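ABC-type transport system, molybdenum-specific extracellular solute-binding protein (PDB 4KD5) probably binds molybdate, and perhaps tungstate, outside the cell and delivers it to a membrane-bound ABC transporter. Local coordinates at residues E25-V30 and K209-F214; K82-N87 and S219-F224. All coordinates share one frame; numbering follows the deposited sequence.

Interaction 1 of 2, residues E25-V30 and K209-F214; sequences EEYKKV and KKFEEF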
loop_
_atom_site.group_PDB
_atom_site.type_symbol
_atom_site.label_atom_id
_atom_site.label_comp_id
_atom_site.label_asym_id
_atom_site.label_seq_id
_atom_site.Cartn_x
_atom_site.Cartn_y
_atom_site.Cartn_z
ATOM N N GLU A 25 -8.471 -16.972 9.535
ATOM C CA GLU A 25 -7.385 -17.739 10.146
ATOM C C GLU A 25 -6.221 -17.958 9.183
ATOM O O GLU A 25 -5.074 -18.095 9.606
ATOM C CB GLU A 25 -7.896 -19.081 10.694
ATOM C CG GLU A 25 -7.698 -20.283 9.764
ATOM C CD GLU A 25 -6.661 -21.260 10.291
ATOM O OE1 GLU A 25 -6.642 -22.424 9.834
ATOM O OE2 GLU A 25 -5.857 -20.862 11.159
ATOM N N GLU A 26 -6.516 -17.975 7.888
ATOM C CA GLU A 26 -5.497 -18.238 6.879
ATOM C C GLU A 26 -4.741 -16.976 6.485
ATOM O O GLU A 26 -3.563 -17.036 6.140
ATOM C CB GLU A 26 -6.135 -18.883 5.645
ATOM C CG GLU A 26 -5.252 -19.881 4.916
ATOM C CD GLU A 26 -5.184 -21.226 5.614
ATOM O OE1 GLU A 26 -4.558 -22.152 5.058
ATOM O OE2 GLU A 26 -5.754 -21.362 6.718
ATOM N N TYR A 27 -5.418 -15.832 6.533
ATOM C CA TYR A 27 -4.770 -14.561 6.231
ATOM C C TYR A 27 -3.880 -14.150 7.388
ATOM O O TYR A 27 -2.856 -13.496 7.197
ATOM C CB TYR A 27 -5.797 -13.465 5.952
ATOM C CG TYR A 27 -5.186 -12.234 5.331
ATOM C CD1 TYR A 27 -4.652 -12.282 4.055
ATOM C CD2 TYR A 27 -5.144 -11.027 6.015
ATOM C CE1 TYR A 27 -4.090 -11.172 3.474
ATOM C CE2 TYR A 27 -4.582 -9.902 5.438
ATOM C CZ TYR A 27 -4.059 -9.987 4.165
ATOM O OH TYR A 27 -3.500 -8.890 3.566
ATOM N N LYS A 28 -4.288 -14.529 8.593
ATOM C CA LYS A 28 -3.527 -14.221 9.791
ATOM C C LYS A 28 -2.151 -14.880 9.725
ATOM O O LYS A 28 -1.175 -14.350 10.257
ATOM C CB LYS A 28 -4.291 -14.681 11.037
ATOM C CG LYS A 28 -3.671 -14.235 12.350
ATOM C CD LYS A 28 -3.555 -12.717 12.418
ATOM C CE LYS A 28 -2.752 -12.280 13.635
ATOM N NZ LYS A 28 -2.633 -10.796 13.707
ATOM N N LYS A 29 -2.081 -16.023 9.048
ATOM C CA LYS A 29 -0.836 -16.777 8.919
ATOM C C LYS A 29 0.141 -16.158 7.922
ATOM O O LYS A 29 1.342 -16.405 7.992
ATOM C CB LYS A 29 -1.136 -18.231 8.544
ATOM C CG LYS A 29 -1.801 -19.019 9.657
ATOM C CD LYS A 29 -2.571 -20.234 9.141
ATOM C CE LYS A 29 -1.658 -21.295 8.551
ATOM N NZ LYS A 29 -2.357 -22.609 8.413
ATOM N N VAL A 30 -0.382 -15.349 7.005
ATOM C CA VAL A 30 0.445 -14.693 5.989
ATOM C C VAL A 30 0.571 -13.180 6.203
ATOM O O VAL A 30 1.262 -12.497 5.450
ATOM C CB VAL A 30 -0.069 -14.981 4.558
ATOM C CG1 VAL A 30 0.092 -16.453 4.221
ATOM C CG2 VAL A 30 -1.525 -14.571 4.428
ATOM N N LYS A 209 -6.836 -3.423 -0.502
ATOM C CA LYS A 209 -6.448 -3.969 -1.797
ATOM C C LYS A 209 -5.616 -5.235 -1.634
ATOM O O LYS A 209 -5.753 -6.187 -2.398
ATOM C CB LYS A 209 -5.654 -2.935 -2.604
ATOM C CG LYS A 209 -6.436 -1.710 -3.047
ATOM C CD LYS A 209 -5.696 -0.981 -4.179
ATOM C CE LYS A 209 -6.358 0.353 -4.521
ATOM N NZ LYS A 209 -5.908 0.923 -5.829
ATOM N N LYS A 210 -4.740 -5.232 -0.636
ATOM C CA LYS A 210 -3.878 -6.379 -0.374
ATOM C C LYS A 210 -4.669 -7.575 0.149
ATOM O O LYS A 210 -4.373 -8.715 -0.192
ATOM C CB LYS A 210 -2.761 -6.012 0.608
ATOM C CG LYS A 210 -1.425 -5.674 -0.042
ATOM C CD LYS A 210 -1.524 -4.493 -0.996
ATOM C CE LYS A 210 -0.169 -4.162 -1.613
ATOM N NZ LYS A 210 0.407 -5.305 -2.383
ATOM N N PHE A 211 -5.673 -7.316 0.980
ATOM C CA PHE A 211 -6.526 -8.395 1.460
ATOM C C PHE A 211 -7.430 -8.912 0.352
ATOM O O PHE A 211 -7.764 -10.093 0.318
ATOM C CB PHE A 211 -7.368 -7.973 2.665
ATOM C CG PHE A 211 -8.365 -9.016 3.091
ATOM C CD1 PHE A 211 -7.938 -10.252 3.560
ATOM C CD2 PHE A 211 -9.726 -8.768 3.014
ATOM C CE1 PHE A 211 -8.856 -11.219 3.948
ATOM C CE2 PHE A 211 -10.647 -9.730 3.402
ATOM C CZ PHE A 211 -10.211 -10.955 3.869
ATOM N N GLU A 212 -7.834 -8.025 -0.551
ATOM C CA GLU A 212 -8.653 -8.432 -1.688
ATOM C C GLU A 212 -7.863 -9.363 -2.604
ATOM O O GLU A 212 -8.409 -10.328 -3.141
ATOM C CB GLU A 212 -9.156 -7.217 -2.477
ATOM C CG GLU A 212 -10.090 -7.587 -3.624
ATOM C CD GLU A 212 -10.469 -6.409 -4.502
ATOM O OE1 GLU A 212 -10.595 -6.614 -5.725
ATOM O OE2 GLU A 212 -10.653 -5.291 -3.977
ATOM N N GLU A 213 -6.576 -9.084 -2.785
ATOM C CA GLU A 213 -5.765 -9.935 -3.650
ATOM C C GLU A 213 -5.489 -11.310 -3.049
ATOM O O GLU A 213 -5.185 -12.250 -3.774
ATOM C CB GLU A 213 -4.470 -9.238 -4.080
ATOM C CG GLU A 213 -4.469 -8.800 -5.545
ATOM C CD GLU A 213 -4.602 -9.964 -6.521
ATOM O OE1 GLU A 213 -5.044 -9.729 -7.665
ATOM O OE2 GLU A 213 -4.259 -11.110 -6.155
ATOM N N PHE A 214 -5.614 -11.434 -1.732
ATOM C CA PHE A 214 -5.507 -12.743 -1.098
ATOM C C PHE A 214 -6.727 -13.575 -1.470
ATOM O O PHE A 214 -6.628 -14.774 -1.715
ATOM C CB PHE A 214 -5.403 -12.626 0.425
ATOM C CG PHE A 214 -5.509 -13.944 1.137
ATOM C CD1 PHE A 214 -4.482 -14.874 1.059
ATOM C CD2 PHE A 214 -6.635 -14.256 1.886
ATOM C CE1 PHE A 214 -4.577 -16.096 1.713
ATOM C CE2 PHE A 214 -6.737 -15.473 2.544
ATOM C CZ PHE A 214 -5.704 -16.395 2.457
#
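Three aromatic side chains share one torsional choice: Tyr-27 (chi1 -167°), Phe-211 and Phe-214 each hold CG anti to the backbone N, so that each ring swings out beside its own carbonyl carbon. From helix 17-28 the Tyr-27 ring thus reaches across to helix 205-215 and meets two phenylalanines three residues apart on that helix, Phe-211 over one face and Phe-214 from another direction. Phe-211 meets it edge-to-face: the ring planes stand at 74°, and Phe-211 CD1 points at the centre of one tyrosine face, 3.8 Å from Tyr-27 CG. Phe-214 lies obliquely, the two side chains running antiparallel alongside each other. Tyr-27 CD1 hangs over the Phe-214 ring, off-centre and nearer its periphery, 3.5 Å from Phe-214 CG. The far rim of Phe-214 is met near its plane by Glu-26, whose CB is 4.1 Å from Phe-214 CZ, before the acid chain bends off at chi2. Val-30 adds a methyl, CG2, at 4.4 Å from Phe-214 CE1. Tyrosine suits this place because its ring packs against two apolar rings while Tyr-27 OH, 3.7 Å from Phe-211 CA, bonds to Lys-210 NZ of the second subunit. Val-34 and Leu-36 of strand 34-41 line the same buried layer. This is an aromatic cluster joining two helices of an alpha/beta lobe beside a subunit interface, in a protein of the periplasmic-binding-protein fold.

Interaction 2 of 2, residues K82-N87 and S219-F224; sequences KDLVKN and SGQKIF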
loop_
_atom_site.group_PDB
_atom_site.type_symbol
_atom_site.label_atom_id
_atom_site.label_comp_id
_atom_site.label_asym_id
_atom_site.label_seq_id
_atom_site.Cartn_x
_atom_site.Cartn_y
_atom_site.Cartn_z
ATOM N N LYS A 82 -14.039 -6.490 -8.831
ATOM C CA LYS A 82 -13.754 -7.802 -9.408
ATOM C C LYS A 82 -14.803 -8.826 -9.013
ATOM O O LYS A 82 -15.521 -8.646 -8.027
ATOM C CB LYS A 82 -12.376 -8.301 -8.957
ATOM C CG LYS A 82 -11.240 -7.960 -9.898
ATOM C CD LYS A 82 -10.295 -6.941 -9.287
ATOM C CE LYS A 82 -9.442 -6.293 -10.369
ATOM N NZ LYS A 82 -8.426 -5.362 -9.802
ATOM N N ASP A 83 -14.873 -9.908 -9.778
ATOM C CA ASP A 83 -15.701 -11.040 -9.410
ATOM C C ASP A 83 -14.874 -11.999 -8.570
ATOM O O ASP A 83 -13.916 -12.593 -9.063
ATOM C CB ASP A 83 -16.241 -11.733 -10.663
ATOM C CG ASP A 83 -17.237 -10.879 -11.414
ATOM O OD1 ASP A 83 -17.874 -10.028 -10.770
ATOM O OD2 ASP A 83 -17.370 -11.055 -12.644
ATOM N N LEU A 84 -15.228 -12.116 -7.293
ATOM C CA LEU A 84 -14.490 -12.963 -6.366
ATOM C C LEU A 84 -14.706 -14.442 -6.684
ATOM O O LEU A 84 -13.810 -15.114 -7.204
ATOM C CB LEU A 84 -14.908 -12.648 -4.931
ATOM C CG LEU A 84 -14.168 -13.372 -3.816
ATOM C CD1 LEU A 84 -12.688 -13.317 -4.107
ATOM C CD2 LEU A 84 -14.486 -12.741 -2.470
ATOM N N VAL A 85 -15.899 -14.940 -6.371
ATOM C CA VAL A 85 -16.279 -16.301 -6.727
ATOM C C VAL A 85 -17.670 -16.314 -7.340
ATOM O O VAL A 85 -18.372 -15.301 -7.349
ATOM C CB VAL A 85 -16.257 -17.257 -5.521
ATOM C CG1 VAL A 85 -14.898 -17.244 -4.851
ATOM C CG2 VAL A 85 -17.339 -16.879 -4.519
ATOM N N LYS A 86 -18.064 -17.471 -7.851
ATOM C CA LYS A 86 -19.406 -17.643 -8.371
ATOM C C LYS A 86 -19.963 -18.952 -7.841
ATOM O O LYS A 86 -19.206 -19.828 -7.421
ATOM C CB LYS A 86 -19.409 -17.625 -9.901
ATOM C CG LYS A 86 -18.625 -18.764 -10.538
ATOM C CD LYS A 86 -18.565 -18.653 -12.068
ATOM C CE LYS A 86 -19.197 -17.376 -12.610
ATOM N NZ LYS A 86 -18.262 -16.214 -12.632
ATOM N N ASN A 87 -21.284 -19.084 -7.841
ATOM C CA ASN A 87 -21.898 -20.322 -7.390
ATOM C C ASN A 87 -22.410 -21.127 -8.570
ATOM O O ASN A 87 -22.470 -20.625 -9.693
ATOM C CB ASN A 87 -23.035 -20.031 -6.410
ATOM C CG ASN A 87 -22.928 -20.845 -5.141
ATOM O OD1 ASN A 87 -22.514 -22.007 -5.167
ATOM N ND2 ASN A 87 -23.288 -20.236 -4.015
ATOM N N SER A 219 -4.543 -19.666 -3.319
ATOM C CA SER A 219 -4.830 -20.213 -1.993
ATOM C C SER A 219 -6.179 -19.733 -1.454
ATOM O O SER A 219 -6.908 -20.500 -0.824
ATOM C CB SER A 219 -3.713 -19.861 -1.006
ATOM O OG SER A 219 -3.827 -18.519 -0.567
ATOM N N GLY A 220 -6.510 -18.468 -1.702
ATOM C CA GLY A 220 -7.776 -17.907 -1.257
ATOM C C GLY A 220 -8.949 -18.485 -2.031
ATOM O O GLY A 220 -9.989 -18.803 -1.449
ATOM N N GLN A 221 -8.779 -18.618 -3.344
ATOM C CA GLN A 221 -9.782 -19.251 -4.192
ATOM C C GLN A 221 -10.046 -20.689 -3.757
ATOM O O GLN A 221 -11.199 -21.120 -3.694
ATOM C CB GLN A 221 -9.343 -19.204 -5.658
ATOM C CG GLN A 221 -9.416 -17.825 -6.287
ATOM C CD GLN A 221 -10.839 -17.347 -6.486
ATOM O OE1 GLN A 221 -11.509 -17.742 -7.440
ATOM N NE2 GLN A 221 -11.312 -16.498 -5.579
ATOM N N LYS A 222 -8.979 -21.424 -3.454
ATOM C CA LYS A 222 -9.106 -22.803 -2.982
ATOM C C LYS A 222 -9.834 -22.906 -1.644
ATOM O O LYS A 222 -10.413 -23.943 -1.328
ATOM C CB LYS A 222 -7.735 -23.485 -2.890
ATOM C CG LYS A 222 -7.123 -23.860 -4.233
ATOM C CD LYS A 222 -5.892 -24.742 -4.053
ATOM C CE LYS A 222 -5.178 -24.992 -5.375
ATOM N NZ LYS A 222 -3.992 -25.887 -5.209
ATOM N N ILE A 223 -9.790 -21.836 -0.857
ATOM C CA ILE A 223 -10.522 -21.786 0.406
ATOM C C ILE A 223 -12.024 -21.689 0.145
ATOM O O ILE A 223 -12.818 -22.398 0.765
ATOM C CB ILE A 223 -10.045 -20.617 1.298
ATOM C CG1 ILE A 223 -8.685 -20.945 1.916
ATOM C CG2 ILE A 223 -11.044 -20.327 2.403
ATOM C CD1 ILE A 223 -8.160 -19.857 2.820
ATOM N N PHE A 224 -12.408 -20.823 -0.787
ATOM C CA PHE A 224 -13.808 -20.677 -1.155
ATOM C C PHE A 224 -14.353 -21.952 -1.801
ATOM O O PHE A 224 -15.551 -22.218 -1.733
ATOM C CB PHE A 224 -13.997 -19.480 -2.095
ATOM C CG PHE A 224 -13.895 -18.144 -1.414
ATOM C CD1 PHE A 224 -14.877 -17.722 -0.532
ATOM C CD2 PHE A 224 -12.827 -17.299 -1.675
ATOM C CE1 PHE A 224 -14.786 -16.484 0.090
ATOM C CE2 PHE A 224 -12.735 -16.063 -1.059
ATOM C CZ PHE A 224 -13.719 -15.657 -0.174
#
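Gln-221 leaves helix 219-224 with CG anti to its carbonyl carbon, and a bend at chi2 (-70°) turns the chain toward strand 82-86. CB and CG serve as the spacer; CD then arrives 3.8 Å from Leu-84 O. Gln-221 OE1 also comes near Leu-84 O, at 3.5 Å, without bonding to it. NE2 donates to Leu-84 O at 3.3 Å, a bent bond with an N-H...O angle of 143°. The acceptor lies close to the plane of the glutamine amide, but NE2 stands well above the carbonyl plane of Leu-84. The stronger polar partner of NE2 is Leu-215 O, so this one amide nitrogen grips two backbone carbonyls in a buried setting, a task for which glutamine has both the length and the two N-H groups. Methyls flank the nitrogen: Leu-84 CD1 is 3.8 Å from Gln-221 NE2, and Val-85 CG1 is 3.7 Å from it. One turn farther on, Phe-224 makes apolar contact with both strand residues. Val-85 CG1 presses on its root, 3.7 Å from Phe-224 CB, whereas Leu-84 CD2 meets its tip at 3.8 Å from Phe-224 CZ. The branched valine and leucine offer methyls that match the broad ring, which Ala-19 and Leu-215 also touch. Segments 219-224 and 82-86 run at 40°, the last helix, 218-226, packing on strand 82-94 as expected of the layered alpha/beta lobes of periplasmic-type binding proteins.

Helices 205-215 and 218-226, consecutive in the chain, carry one side of each contact, so interactions 1 and 2 adjoin with centres about 13 Å apart. Both segments of interaction 1 meet 219-224: Phe-214 CE1 lies 3.4 Å from Ser-219 OG, and Glu-26 CG packs 3.6 Å from Ile-223 CD1. Glu-212 OE1 and Lys-82 CD, also 3.6 Å apart, join 209-214 to 82-87. Interaction 1 lies away from the predicted molybdate site. Interaction 2 is closer: the Val-85 side chain is about 9 Å from that of Ser-15 and about 10 Å from that of Tyr-168, both predicted molybdate-binding residues, and about 13 Å from a bound 2-butanol.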